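Local coordinates for protein NanS-p (Escherichia phage vB_EcoP_24B, PDB 6YP6) that belongs to a phage-encoded carbohydrate esterase of the NanS-p type and probably binds carbohydrate, the enzyme probably removing O-acetyl groups from sialic acids as its relatives do, at residues Leu66-Gly71 with Phe159-Leu165; Pro95-Leu99 with Asn111-Ala115. All coordinates share one frame; numbering follows the deposited sequence.

Contact 1: Leu66-Gly71 with Phe159-Leu165; sequences LLQKGG and FAGNNSL
Leu66 lays its CD2 methyl over the centre of the Phe159 ring, a CH-pi contact with CD2 4.0 Å from the ring centroid and 11° off the normal. Its CG, anti to the backbone N (chi1 175°), brings the branch across the ring at about a right angle to the Phe159 side chain. Leu67 CD2 reaches the CD2 of Leu165 at 3.9 Å and also approaches the same phenyl obliquely. Leu67 O accepts Asn163 N at 2.9 Å from above the carbonyl plane, meets the CA hydrogen of Gly161, and is near a water accepting from Gly161 N. Gln68 O takes Asn162 N at 2.8 Å, so the last helical turn is met by the type I' turn of Gly161 to Ser164. Gly70 leaves the helix with positive phi. A CB here would run into Phe159 O, and one on Gly161 would press on Lys69 C and Gln68 O; the bare backbones let their CA atoms close to 3.8 Å. Gly71 then pairs with Phe159 in an antiparallel hydrogen-bonded bridge, Gly71 N to Phe159 O 3.1 Å and Phe159 N to Gly71 O 2.8 Å. Lys69 O and the Gly70 backbone also bond to Asn217. Helix 64-69 thus passes through Gly70 into strand 71-79, while strand 152-159, paired with it, is followed by the loop that meets the helix end and leads into strand 166-171.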
ATOM      1  N   LEU A  66       8.675   9.345  10.543  1.00 10.71           N
ATOM      2  CA  LEU A  66       8.332   7.926  10.612  1.00 10.20           C
ATOM      3  C   LEU A  66       9.576   7.087  10.883  1.00 10.11           C
ATOM      4  O   LEU A  66       9.565   6.193  11.742  1.00 10.59           O
ATOM      5  CB  LEU A  66       7.643   7.503   9.310  1.00  9.20           C
ATOM      6  CG  LEU A  66       7.338   6.006   9.187  1.00  8.91           C
ATOM      7  CD1 LEU A  66       6.375   5.514  10.241  1.00  9.48           C
ATOM      8  CD2 LEU A  66       6.789   5.714   7.793  1.00  9.15           C
ATOM      9  N   LEU A  67      10.671   7.379  10.179  1.00  9.79           N
ATOM     10  CA  LEU A  67      11.901   6.626  10.393  1.00  9.62           C
ATOM     11  C   LEU A  67      12.463   6.857  11.797  1.00 10.12           C
ATOM     12  O   LEU A  67      12.954   5.917  12.428  1.00 10.10           O
ATOM     13  CB  LEU A  67      12.946   7.019   9.353  1.00 10.06           C
ATOM     14  CG  LEU A  67      12.672   6.505   7.941  1.00 10.69           C
ATOM     15  CD1 LEU A  67      13.628   7.143   6.942  1.00 11.40           C
ATOM     16  CD2 LEU A  67      12.814   5.000   7.879  1.00 12.44           C
ATOM     17  N   GLN A  68      12.396   8.098  12.295  1.00 10.94           N
ATOM     18  CA  GLN A  68      12.983   8.442  13.589  1.00 11.91           C
ATOM     19  C   GLN A  68      12.164   7.867  14.734  1.00 11.86           C
ATOM     20  O   GLN A  68      12.715   7.291  15.683  1.00 12.30           O
ATOM     21  CB  GLN A  68      13.083   9.970  13.715  1.00 14.54           C
ATOM     22  CG  GLN A  68      13.463  10.529  15.095  1.00 17.89           C
ATOM     23  CD  GLN A  68      12.983  11.973  15.296  1.00 21.37           C
ATOM     24  OE1 GLN A  68      12.724  12.693  14.330  1.00 23.38           O
ATOM     25  NE2 GLN A  68      12.838  12.381  16.548  1.00 22.49           N
ATOM     26  N   LYS A  69      10.847   8.056  14.683  1.00 11.97           N
ATOM     27  CA  LYS A  69       9.984   7.731  15.804  1.00 12.05           C
ATOM     28  C   LYS A  69       9.318   6.374  15.676  1.00 11.44           C
ATOM     29  O   LYS A  69       8.806   5.854  16.677  1.00 12.36           O
ATOM     30  CB  LYS A  69       8.888   8.794  15.926  1.00 13.94           C
ATOM     31  CG  LYS A  69       9.399  10.192  16.199  1.00 15.68           C
ATOM     32  CD  LYS A  69       8.256  11.206  16.276  1.00 17.89           C
ATOM     33  CE  LYS A  69       8.764  12.628  16.457  1.00 20.01           C
ATOM     34  NZ  LYS A  69       7.957  13.596  15.664  1.00 21.82           N
ATOM     35  N   GLY A  70       9.307   5.796  14.476  1.00 10.82           N
ATOM     36  CA  GLY A  70       8.516   4.619  14.202  1.00 10.49           C
ATOM     37  C   GLY A  70       7.068   4.976  13.940  1.00  9.53           C
ATOM     38  O   GLY A  70       6.632   6.118  14.105  1.00 10.03           O
ATOM     39  N   GLY A  71       6.312   3.972  13.514  1.00  9.38           N
ATOM     40  CA  GLY A  71       4.918   4.162  13.140  1.00  9.08           C
ATOM     41  C   GLY A  71       4.500   3.039  12.208  1.00  8.52           C
ATOM     42  O   GLY A  71       5.101   1.973  12.210  1.00  9.56           O
ATOM     43  N   PHE A 159       7.264   0.346  11.405  1.00  8.81           N
ATOM     44  CA  PHE A 159       8.606   0.901  11.530  1.00  9.24           C
ATOM     45  C   PHE A 159       8.929   1.049  13.015  1.00 10.59           C
ATOM     46  O   PHE A 159       8.094   1.496  13.800  1.00 11.10           O
ATOM     47  CB  PHE A 159       8.672   2.270  10.837  1.00  9.26           C
ATOM     48  CG  PHE A 159       8.602   2.207   9.322  1.00  9.55           C
ATOM     49  CD1 PHE A 159       7.417   1.878   8.667  1.00  9.73           C
ATOM     50  CD2 PHE A 159       9.720   2.472   8.560  1.00 10.67           C
ATOM     51  CE1 PHE A 159       7.361   1.804   7.294  1.00 10.39           C
ATOM     52  CE2 PHE A 159       9.663   2.419   7.175  1.00 11.10           C
ATOM     53  CZ  PHE A 159       8.486   2.082   6.547  1.00 10.84           C
ATOM     54  N   ALA A 160      10.148   0.668  13.398  1.00 12.14           N
ATOM     55  CA  ALA A 160      10.514   0.597  14.808  1.00 13.89           C
ATOM     56  C   ALA A 160      11.065   1.898  15.362  1.00 14.10           C
ATOM     57  O   ALA A 160      11.079   2.082  16.585  1.00 15.75           O
ATOM     58  CB  ALA A 160      11.568  -0.493  15.026  1.00 15.40           C
ATOM     59  N   GLY A 161      11.530   2.791  14.516  1.00 13.07           N
ATOM     60  CA  GLY A 161      12.147   4.014  14.978  1.00 12.52           C
ATOM     61  C   GLY A 161      13.654   3.873  15.050  1.00 12.29           C
ATOM     62  O   GLY A 161      14.250   2.874  14.633  1.00 12.59           O
ATOM     63  N   ASN A 162      14.264   4.930  15.566  1.00 12.85           N
ATOM     64  CA  ASN A 162      15.715   5.017  15.652  1.00 13.54           C
ATOM     65  C   ASN A 162      16.368   4.877  14.287  1.00 11.61           C
ATOM     66  O   ASN A 162      17.520   4.458  14.180  1.00 11.83           O
ATOM     67  CB  ASN A 162      16.279   3.997  16.639  1.00 16.43           C
ATOM     68  CG  ASN A 162      15.988   4.373  18.080  1.00 20.35           C
ATOM     69  OD1 ASN A 162      15.337   3.631  18.807  1.00 22.26           O
ATOM     70  ND2 ASN A 162      16.464   5.541  18.490  1.00 22.15           N
ATOM     71  N   ASN A 163      15.634   5.248  13.236  1.00 10.62           N
ATOM     72  CA  ASN A 163      16.079   5.201  11.844  1.00 10.69           C
ATOM     73  C   ASN A 163      16.313   3.785  11.345  1.00 10.21           C
ATOM     74  O   ASN A 163      16.890   3.605  10.263  1.00 11.27           O
ATOM     75  CB  ASN A 163      17.291   6.088  11.565  1.00 11.99           C
ATOM     76  CG  ASN A 163      16.934   7.556  11.545  1.00 12.62           C
ATOM     77  OD1 ASN A 163      15.768   7.934  11.368  1.00 13.83           O
ATOM     78  ND2 ASN A 163      17.939   8.400  11.714  1.00 13.09           N
ATOM     79  N   SER A 164      15.821   2.779  12.054  1.00  9.96           N
ATOM     80  CA  SER A 164      15.928   1.416  11.566  1.00  9.73           C
ATOM     81  C   SER A 164      15.115   1.249  10.282  1.00  9.26           C
ATOM     82  O   SER A 164      13.961   1.675  10.197  1.00  9.42           O
ATOM     83  CB  SER A 164      15.415   0.435  12.617  1.00 10.83           C
ATOM     84  OG  SER A 164      15.382  -0.883  12.088  1.00 11.23           O
ATOM     85  N   LEU A 165      15.713   0.600   9.304  1.00  9.43           N
ATOM     86  CA  LEU A 165      15.051   0.252   8.052  1.00  9.60           C
ATOM     87  C   LEU A 165      14.460  -1.152   8.094  1.00  8.75           C
ATOM     88  O   LEU A 165      14.008  -1.666   7.069  1.00  8.65           O
ATOM     89  CB  LEU A 165      16.038   0.439   6.895  1.00 10.58           C
ATOM     90  CG  LEU A 165      16.521   1.885   6.704  1.00 11.57           C
ATOM     91  CD1 LEU A 165      17.758   1.945   5.828  1.00 12.54           C
ATOM     92  CD2 LEU A 165      15.429   2.744   6.104  1.00 12.29           C
TER
HETATM   93  O   HOH W   1      12.176   3.249  11.766  1.00 10.52           O

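Contact 2: Pro95-Leu99 with Asn111-Ala115; sequences PVSSL and NNLLA
Pro95 and Leu113 face each other as an antiparallel non-hydrogen-bonded pair where a long-looped beta hairpin opens: strand 88-95 ends here, strand 113-121 begins, and the two are neighbours in the seven-stranded antiparallel sheet. The CA atoms of Pro95 and Leu113 are 4.0 Å apart. Leu113 leans back over the proline, its CG 3.7 Å from Pro95 CA and its CD2 beside Pro95 N, while the CB of the ring touches the same isopropyl group. One residue on, Val96 N donates to Asn112 O at 3.0 Å with a nearly straight N-H...O angle of 168°, the one direct hydrogen bond between the two segments. The CG2 methyl of Val96 lies against that acceptor and the CB of Asn112. Its other methyl goes elsewhere: with CG1 anti to the carbonyl carbon (chi1 -65°), it meets Leu114 CG at 3.9 Å, the two side chains crossing at about a right angle.

Farther along the loop, Leu99 points back toward 111-115. Its CD1 sits over one face of the Asn112 amide, 3.8 Å from Asn112 CG and nearly as close to the oxygen and the nitrogen; Leu105 also touches this side chain. Behind this first layer, the backbones of both Leu114 and Ala115 bond to that of Trp94 at the corner where the chain changes direction. Asp192 OD2 bonds to Ser97 OG, and the Asp192 backbone is hydrogen-bonded to that of Pro95, while Ser184 O takes the side-chain amide of Asn111. Asn112 itself gains a polar anchor through a single water, which accepts from Asn112 ND2 at 3.0 Å and donates to Val96 O at 2.7 Å.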
ATOM      1  N   PRO A  95       8.130   6.727  -2.848  1.00  7.36           N
ATOM      2  CA  PRO A  95       9.490   7.206  -3.103  1.00  8.49           C
ATOM      3  C   PRO A  95       9.728   8.449  -2.263  1.00  7.82           C
ATOM      4  O   PRO A  95       8.815   9.249  -2.058  1.00  7.96           O
ATOM      5  CB  PRO A  95       9.484   7.533  -4.605  1.00  9.59           C
ATOM      6  CG  PRO A  95       8.053   7.542  -5.037  1.00 11.81           C
ATOM      7  CD  PRO A  95       7.200   7.016  -3.960  1.00  8.90           C
ATOM      8  N   VAL A  96      10.958   8.618  -1.776  1.00  7.95           N
ATOM      9  CA  VAL A  96      11.308   9.780  -0.972  1.00  8.38           C
ATOM     10  C   VAL A  96      12.489  10.503  -1.608  1.00  8.86           C
ATOM     11  O   VAL A  96      13.376   9.890  -2.213  1.00  9.85           O
ATOM     12  CB  VAL A  96      11.555   9.424   0.509  1.00  9.08           C
ATOM     13  CG1 VAL A  96      10.259   8.914   1.127  1.00  8.76           C
ATOM     14  CG2 VAL A  96      12.662   8.405   0.683  1.00 10.66           C
ATOM     15  N   SER A  97      12.493  11.833  -1.465  1.00  9.52           N
ATOM     16  CA  SER A  97      13.497  12.664  -2.119  1.00 10.82           C
ATOM     17  C   SER A  97      14.816  12.705  -1.360  1.00 11.12           C
ATOM     18  O   SER A  97      15.818  13.138  -1.927  1.00 12.30           O
ATOM     19  CB  SER A  97      12.972  14.090  -2.283  1.00 12.71           C
ATOM     20  OG  SER A  97      12.635  14.628  -1.025  1.00 13.57           O
ATOM     21  N   SER A  98      14.824  12.268  -0.104  1.00 10.68           N
ATOM     22  CA  SER A  98      16.043  12.128   0.672  1.00 11.73           C
ATOM     23  C   SER A  98      15.759  11.149   1.796  1.00 11.48           C
ATOM     24  O   SER A  98      14.605  10.879   2.136  1.00 10.95           O
ATOM     25  CB  SER A  98      16.510  13.475   1.243  1.00 13.26           C
ATOM     26  OG  SER A  98      15.646  13.918   2.277  1.00 14.37           O
ATOM     27  N   LEU A  99      16.825  10.608   2.349  1.00 12.20           N
ATOM     28  CA  LEU A  99      16.804   9.893   3.610  1.00 12.14           C
ATOM     29  C   LEU A  99      17.546  10.726   4.649  1.00 12.60           C
ATOM     30  O   LEU A  99      18.339  11.606   4.299  1.00 13.73           O
ATOM     31  CB  LEU A  99      17.475   8.524   3.468  1.00 12.40           C
ATOM     32  CG  LEU A  99      16.702   7.535   2.593  1.00 13.27           C
ATOM     33  CD1 LEU A  99      17.546   6.315   2.293  1.00 14.43           C
ATOM     34  CD2 LEU A  99      15.401   7.124   3.264  1.00 13.68           C
ATOM     35  N   ASN A 111      16.923   3.570  -6.222  1.00 16.66           N
ATOM     36  CA  ASN A 111      15.840   4.421  -5.758  1.00 13.82           C
ATOM     37  C   ASN A 111      15.475   4.102  -4.318  1.00 11.18           C
ATOM     38  O   ASN A 111      15.420   2.933  -3.915  1.00 10.95           O
ATOM     39  CB  ASN A 111      14.591   4.293  -6.620  1.00 14.69           C
ATOM     40  CG  ASN A 111      14.861   4.601  -8.063  1.00 16.29           C
ATOM     41  OD1 ASN A 111      14.758   5.745  -8.484  1.00 17.77           O
ATOM     42  ND2 ASN A 111      15.215   3.583  -8.835  1.00 16.58           N
ATOM     43  N   ASN A 112      15.213   5.169  -3.565  1.00 10.07           N
ATOM     44  CA  ASN A 112      14.849   5.088  -2.159  1.00  9.62           C
ATOM     45  C   ASN A 112      13.340   5.200  -2.008  1.00  9.11           C
ATOM     46  O   ASN A 112      12.754   6.248  -2.319  1.00 10.21           O
ATOM     47  CB  ASN A 112      15.504   6.235  -1.390  1.00 10.72           C
ATOM     48  CG  ASN A 112      17.013   6.206  -1.458  1.00 11.98           C
ATOM     49  OD1 ASN A 112      17.637   5.145  -1.436  1.00 12.56           O
ATOM     50  ND2 ASN A 112      17.609   7.390  -1.510  1.00 13.03           N
ATOM     51  N   LEU A 113      12.718   4.124  -1.528  1.00  8.28           N
ATOM     52  CA  LEU A 113      11.287   4.096  -1.255  1.00  8.37           C
ATOM     53  C   LEU A 113      11.055   3.531   0.138  1.00  8.32           C
ATOM     54  O   LEU A 113      11.671   2.537   0.521  1.00  9.24           O
ATOM     55  CB  LEU A 113      10.499   3.231  -2.260  1.00  8.71           C
ATOM     56  CG  LEU A 113      10.514   3.706  -3.708  1.00  9.83           C
ATOM     57  CD1 LEU A 113      11.643   2.996  -4.440  1.00 11.85           C
ATOM     58  CD2 LEU A 113       9.230   3.449  -4.421  1.00 11.48           C
ATOM     59  N   LEU A 114      10.144   4.165   0.878  1.00  7.44           N
ATOM     60  CA  LEU A 114       9.722   3.622   2.168  1.00  7.65           C
ATOM     61  C   LEU A 114       8.614   2.594   2.011  1.00  7.85           C
ATOM     62  O   LEU A 114       8.310   1.874   2.972  1.00  8.74           O
ATOM     63  CB  LEU A 114       9.261   4.743   3.096  1.00  8.19           C
ATOM     64  CG  LEU A 114      10.328   5.792   3.422  1.00  9.47           C
ATOM     65  CD1 LEU A 114       9.735   6.816   4.373  1.00 10.37           C
ATOM     66  CD2 LEU A 114      11.594   5.168   3.984  1.00 11.29           C
ATOM     67  N   ALA A 115       8.006   2.524   0.827  1.00  7.66           N
ATOM     68  CA  ALA A 115       7.042   1.488   0.502  1.00  7.74           C
ATOM     69  C   ALA A 115       7.190   1.138  -0.963  1.00  6.92           C
ATOM     70  O   ALA A 115       7.313   2.027  -1.806  1.00  6.81           O
ATOM     71  CB  ALA A 115       5.616   1.955   0.754  1.00  8.29           C
TER
HETATM   72  O   HOH W   2      16.051   9.696  -2.502  1.00 18.92           O

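Contact 2 is nested along the chain within the loop that contact 1 closes, and Leu67 joins them: its CD1 lies 4.1 Å from Leu99 CD2 and its CD2 the same distance from Leu114 CD2. Phe159 adds a second join, with CZ 3.6 Å from Leu114 O. Contact 1 has exposed residues on its outer side (Gln68, Lys69, Ala160, Asn162), whereas no touching residue of contact 2 is exposed. In contact 1 the helix end meets a turn through backbone bonds and glycines, Gly71 pairs with strand 152-159 of the eight-stranded sheet, and Leu66, Leu67 and Phe159 fill the inner side. Contact 2, in the seven-stranded sheet, depends more on aliphatic side chains around one backbone bond.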